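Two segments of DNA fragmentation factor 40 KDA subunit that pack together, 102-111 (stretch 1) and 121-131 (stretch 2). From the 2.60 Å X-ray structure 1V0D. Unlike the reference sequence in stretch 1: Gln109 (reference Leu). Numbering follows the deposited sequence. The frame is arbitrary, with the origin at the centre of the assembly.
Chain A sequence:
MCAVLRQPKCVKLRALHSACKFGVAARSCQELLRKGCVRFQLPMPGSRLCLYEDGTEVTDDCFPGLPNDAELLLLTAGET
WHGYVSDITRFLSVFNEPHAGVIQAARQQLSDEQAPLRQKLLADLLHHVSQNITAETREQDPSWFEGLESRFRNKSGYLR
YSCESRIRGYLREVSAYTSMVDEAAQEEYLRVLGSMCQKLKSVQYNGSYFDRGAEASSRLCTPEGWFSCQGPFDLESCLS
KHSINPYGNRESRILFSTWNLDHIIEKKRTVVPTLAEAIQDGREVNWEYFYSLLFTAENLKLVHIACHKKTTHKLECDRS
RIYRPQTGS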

# COMPACT_ATOMS: atom_id res chain seq x y z
N VAL A 102 -10.99 -10.17 27.51
CA VAL A 102 -10.30 -10.89 26.45
C VAL A 102 -9.22 -10.00 25.84
O VAL A 102 -8.13 -10.46 25.51
CB VAL A 102 -11.29 -11.33 25.36
CG1 VAL A 102 -10.59 -12.24 24.36
CG2 VAL A 102 -12.48 -12.03 25.99
N ILE A 103 -9.54 -8.71 25.69
CA ILE A 103 -8.59 -7.74 25.14
C ILE A 103 -7.38 -7.65 26.06
O ILE A 103 -6.23 -7.67 25.60
CB ILE A 103 -9.23 -6.34 25.02
CG1 ILE A 103 -10.45 -6.39 24.09
CG2 ILE A 103 -8.20 -5.34 24.51
CD1 ILE A 103 -11.15 -5.06 23.92
N GLN A 104 -7.64 -7.56 27.36
CA GLN A 104 -6.59 -7.46 28.36
C GLN A 104 -5.92 -8.82 28.56
O GLN A 104 -5.01 -8.96 29.37
CB GLN A 104 -7.17 -6.97 29.68
N ALA A 105 -6.39 -9.82 27.82
CA ALA A 105 -5.84 -11.17 27.90
C ALA A 105 -4.87 -11.42 26.76
O ALA A 105 -3.71 -11.76 26.97
CB ALA A 105 -6.97 -12.19 27.86
N ALA A 106 -5.37 -11.25 25.53
CA ALA A 106 -4.56 -11.45 24.33
C ALA A 106 -3.29 -10.61 24.40
O ALA A 106 -2.22 -11.05 23.97
CB ALA A 106 -5.36 -11.07 23.10
N ARG A 107 -3.42 -9.39 24.93
CA ARG A 107 -2.27 -8.50 25.05
C ARG A 107 -1.19 -9.12 25.91
O ARG A 107 0.00 -8.99 25.63
CB ARG A 107 -2.70 -7.16 25.66
CG ARG A 107 -3.66 -6.38 24.81
CD ARG A 107 -3.85 -4.97 25.33
NE ARG A 107 -4.76 -4.20 24.48
CZ ARG A 107 -5.05 -2.91 24.67
NH1 ARG A 107 -4.50 -2.24 25.68
NH2 ARG A 107 -5.88 -2.30 23.84
N GLN A 108 -1.60 -9.81 26.97
CA GLN A 108 -0.65 -10.46 27.86
C GLN A 108 0.12 -11.54 27.14
O GLN A 108 1.35 -11.62 27.26
CB GLN A 108 -1.37 -11.04 29.08
CG GLN A 108 -1.98 -9.99 29.99
CD GLN A 108 -2.32 -10.53 31.36
OE1 GLN A 108 -1.44 -11.00 32.09
NE2 GLN A 108 -3.60 -10.47 31.72
N GLN A 109 -0.58 -12.38 26.38
CA GLN A 109 0.09 -13.45 25.65
C GLN A 109 1.05 -12.87 24.61
O GLN A 109 2.00 -13.54 24.21
CB GLN A 109 -0.93 -14.36 24.97
CG GLN A 109 -1.66 -15.26 25.94
CD GLN A 109 -2.21 -16.49 25.25
OE1 GLN A 109 -3.04 -16.39 24.35
NE2 GLN A 109 -1.73 -17.66 25.66
N LEU A 110 0.79 -11.64 24.18
CA LEU A 110 1.66 -10.99 23.21
C LEU A 110 2.94 -10.56 23.90
O LEU A 110 4.04 -10.88 23.45
CB LEU A 110 0.98 -9.76 22.60
CG LEU A 110 0.01 -10.03 21.45
CD1 LEU A 110 -0.54 -8.72 20.93
CD2 LEU A 110 0.74 -10.78 20.34
N SER A 111 2.79 -9.83 25.01
CA SER A 111 3.95 -9.38 25.77
C SER A 111 4.80 -10.62 26.03
O SER A 111 6.00 -10.62 25.80
CB SER A 111 3.50 -8.76 27.09
N LEU A 121 -1.21 -14.39 14.51
CA LEU A 121 -2.63 -14.60 14.78
C LEU A 121 -3.09 -13.78 15.98
O LEU A 121 -4.15 -13.16 15.97
CB LEU A 121 -2.88 -16.08 15.04
CG LEU A 121 -4.22 -16.66 14.59
CD1 LEU A 121 -4.20 -18.15 14.84
CD2 LEU A 121 -5.37 -16.00 15.34
N LEU A 122 -2.28 -13.80 17.03
CA LEU A 122 -2.58 -13.08 18.25
C LEU A 122 -2.60 -11.58 18.02
O LEU A 122 -3.49 -10.88 18.51
CB LEU A 122 -1.55 -13.43 19.32
CG LEU A 122 -2.04 -13.39 20.76
CD1 LEU A 122 -3.24 -14.32 20.89
CD2 LEU A 122 -0.94 -13.81 21.71
N ALA A 123 -1.62 -11.08 17.28
CA ALA A 123 -1.55 -9.66 16.99
C ALA A 123 -2.76 -9.28 16.16
O ALA A 123 -3.40 -8.25 16.39
CB ALA A 123 -0.27 -9.33 16.24
N ASP A 124 -3.08 -10.13 15.19
CA ASP A 124 -4.22 -9.90 14.32
C ASP A 124 -5.51 -9.88 15.11
O ASP A 124 -6.33 -8.97 14.95
CB ASP A 124 -4.29 -10.97 13.24
CG ASP A 124 -3.16 -10.85 12.22
OD1 ASP A 124 -2.79 -9.70 11.87
OD2 ASP A 124 -2.66 -11.90 11.76
N LEU A 125 -5.70 -10.88 15.97
CA LEU A 125 -6.90 -10.95 16.79
C LEU A 125 -7.09 -9.69 17.62
O LEU A 125 -8.18 -9.14 17.67
CB LEU A 125 -6.85 -12.17 17.70
CG LEU A 125 -7.29 -13.44 16.98
CD1 LEU A 125 -7.06 -14.67 17.86
CD2 LEU A 125 -8.76 -13.31 16.61
N LEU A 126 -6.02 -9.24 18.25
CA LEU A 126 -6.11 -8.04 19.06
C LEU A 126 -6.59 -6.91 18.16
O LEU A 126 -7.44 -6.11 18.55
CB LEU A 126 -4.74 -7.69 19.64
CG LEU A 126 -4.68 -7.37 21.14
CD1 LEU A 126 -3.36 -6.69 21.44
CD2 LEU A 126 -5.85 -6.47 21.54
N HIS A 127 -6.05 -6.87 16.95
CA HIS A 127 -6.43 -5.84 15.99
C HIS A 127 -7.92 -5.95 15.73
O HIS A 127 -8.66 -4.99 15.91
CB HIS A 127 -5.70 -6.03 14.66
CG HIS A 127 -6.19 -5.11 13.57
ND1 HIS A 127 -6.40 -5.54 12.28
CD2 HIS A 127 -6.50 -3.79 13.59
CE1 HIS A 127 -6.82 -4.52 11.55
NE2 HIS A 127 -6.89 -3.45 12.32
N HIS A 128 -8.34 -7.14 15.32
CA HIS A 128 -9.74 -7.42 15.02
C HIS A 128 -10.69 -6.98 16.12
O HIS A 128 -11.78 -6.47 15.84
CB HIS A 128 -9.91 -8.90 14.74
CG HIS A 128 -11.28 -9.28 14.29
ND1 HIS A 128 -12.39 -9.17 15.10
CD2 HIS A 128 -11.73 -9.76 13.10
CE1 HIS A 128 -13.46 -9.58 14.43
NE2 HIS A 128 -13.09 -9.94 13.22
N VAL A 129 -10.28 -7.18 17.36
CA VAL A 129 -11.12 -6.83 18.50
C VAL A 129 -11.00 -5.38 18.96
O VAL A 129 -12.01 -4.74 19.25
CB VAL A 129 -10.86 -7.76 19.69
CG1 VAL A 129 -11.71 -7.36 20.87
CG2 VAL A 129 -11.17 -9.19 19.29
N SER A 130 -9.78 -4.85 19.03
CA SER A 130 -9.56 -3.46 19.45
C SER A 130 -10.16 -2.55 18.39
O SER A 130 -9.44 -1.81 17.73
CB SER A 130 -8.07 -3.14 19.57
OG SER A 130 -7.46 -3.81 20.66
N GLN A 131 -11.47 -2.59 18.25
CA GLN A 131 -12.14 -1.78 17.24
C GLN A 131 -13.34 -1.00 17.79
O GLN A 131 -13.97 -1.41 18.77
CB GLN A 131 -12.58 -2.70 16.09
CG GLN A 131 -13.93 -2.37 15.47
CD GLN A 131 -15.10 -2.78 16.35
OE1 GLN A 131 -15.22 -3.95 16.73
NE2 GLN A 131 -15.97 -1.83 16.67

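What holds the middle of this contact together? Leu126, whose side chain sits as a knob in a hole formed by Ile103, Ala106, Arg107 and Leu110. Its CD1 lies 3.5 Å from CD1 of Leu110 and its CD2 lies 4.0 Å from CG2 of Ile103, so the two methyls reach toward different turns of the facing helix. Between those turns is Ala106, whose CB is 4.2 Å from Leu126 CG. Where the side chain is a single methyl, the backbones run close: the CA atoms of Ala106 and Leu126, 6.5 Å apart, are the nearest CA pair across the stretches. Even the aliphatic part of Arg107 belongs to the hole, with its CG 3.4 Å from Leu126 CD1.

How do the two backbones lie to let this happen? Both stretches are helical, and their axes run nearly antiparallel, at 154° between the N-to-C directions, with a closest approach of 9.6 Å. As one helix rises the other descends, so Ile103, early in stretch 1, meets Val129, late in stretch 2, while Leu110 meets Leu122. The residues that line the first helix, Ile103, Ala106 and Leu110, follow the three- and four-residue steps that bring side chains back to one face; Leu122, Leu126 and Val129 do the same on the second. The main-chain amides and carbonyls bond largely within their own helices, and no hydrogen bond crosses between the stretches. The contact, which buries 495 Å² summed over both sides, therefore rests on apolar packing.

What extends the apolar surface beyond the central knob? Toward one end, Leu122 packs its CB 3.6 Å from Leu110 CD2, and its CD2 lies 3.3 Å from Gln109 CB. That last contact engages the aliphatic base of the glutamine, which stands where the reference sequence has leucine. Leu122 CD2 also comes within 3.8 Å of the main-chain O of Ala106, a simple van der Waals approach to a carbonyl already accepting the amide hydrogen of Leu110. Toward the other end, Ile103 CG1 meets Val129 CG1 at 3.6 Å. Although the CA-to-CB bond of Ile103 points sideways, the end of its side chain comes nearer to the second helix.

Where does the packing give way to polar groups? It does so around Arg107 and Ser130. The CA-to-CB bond of Arg107 points away from stretch 2, yet its long side chain returns, bringing its guanidinium close with Leu126 CD2 and Ser130 OG at its edge, near its plane. Arg107 NH2 and Ser130 OG are 3.9 Å apart, near neighbours without a hydrogen bond. The serine hydroxyl instead makes a weak hydrogen bond to its own helix, from Ser130 OG to Leu126 O at 3.1 Å. Ser130 is also the first residue to leave helical geometry, so this polar margin coincides with the place where the second helix ends its regular course.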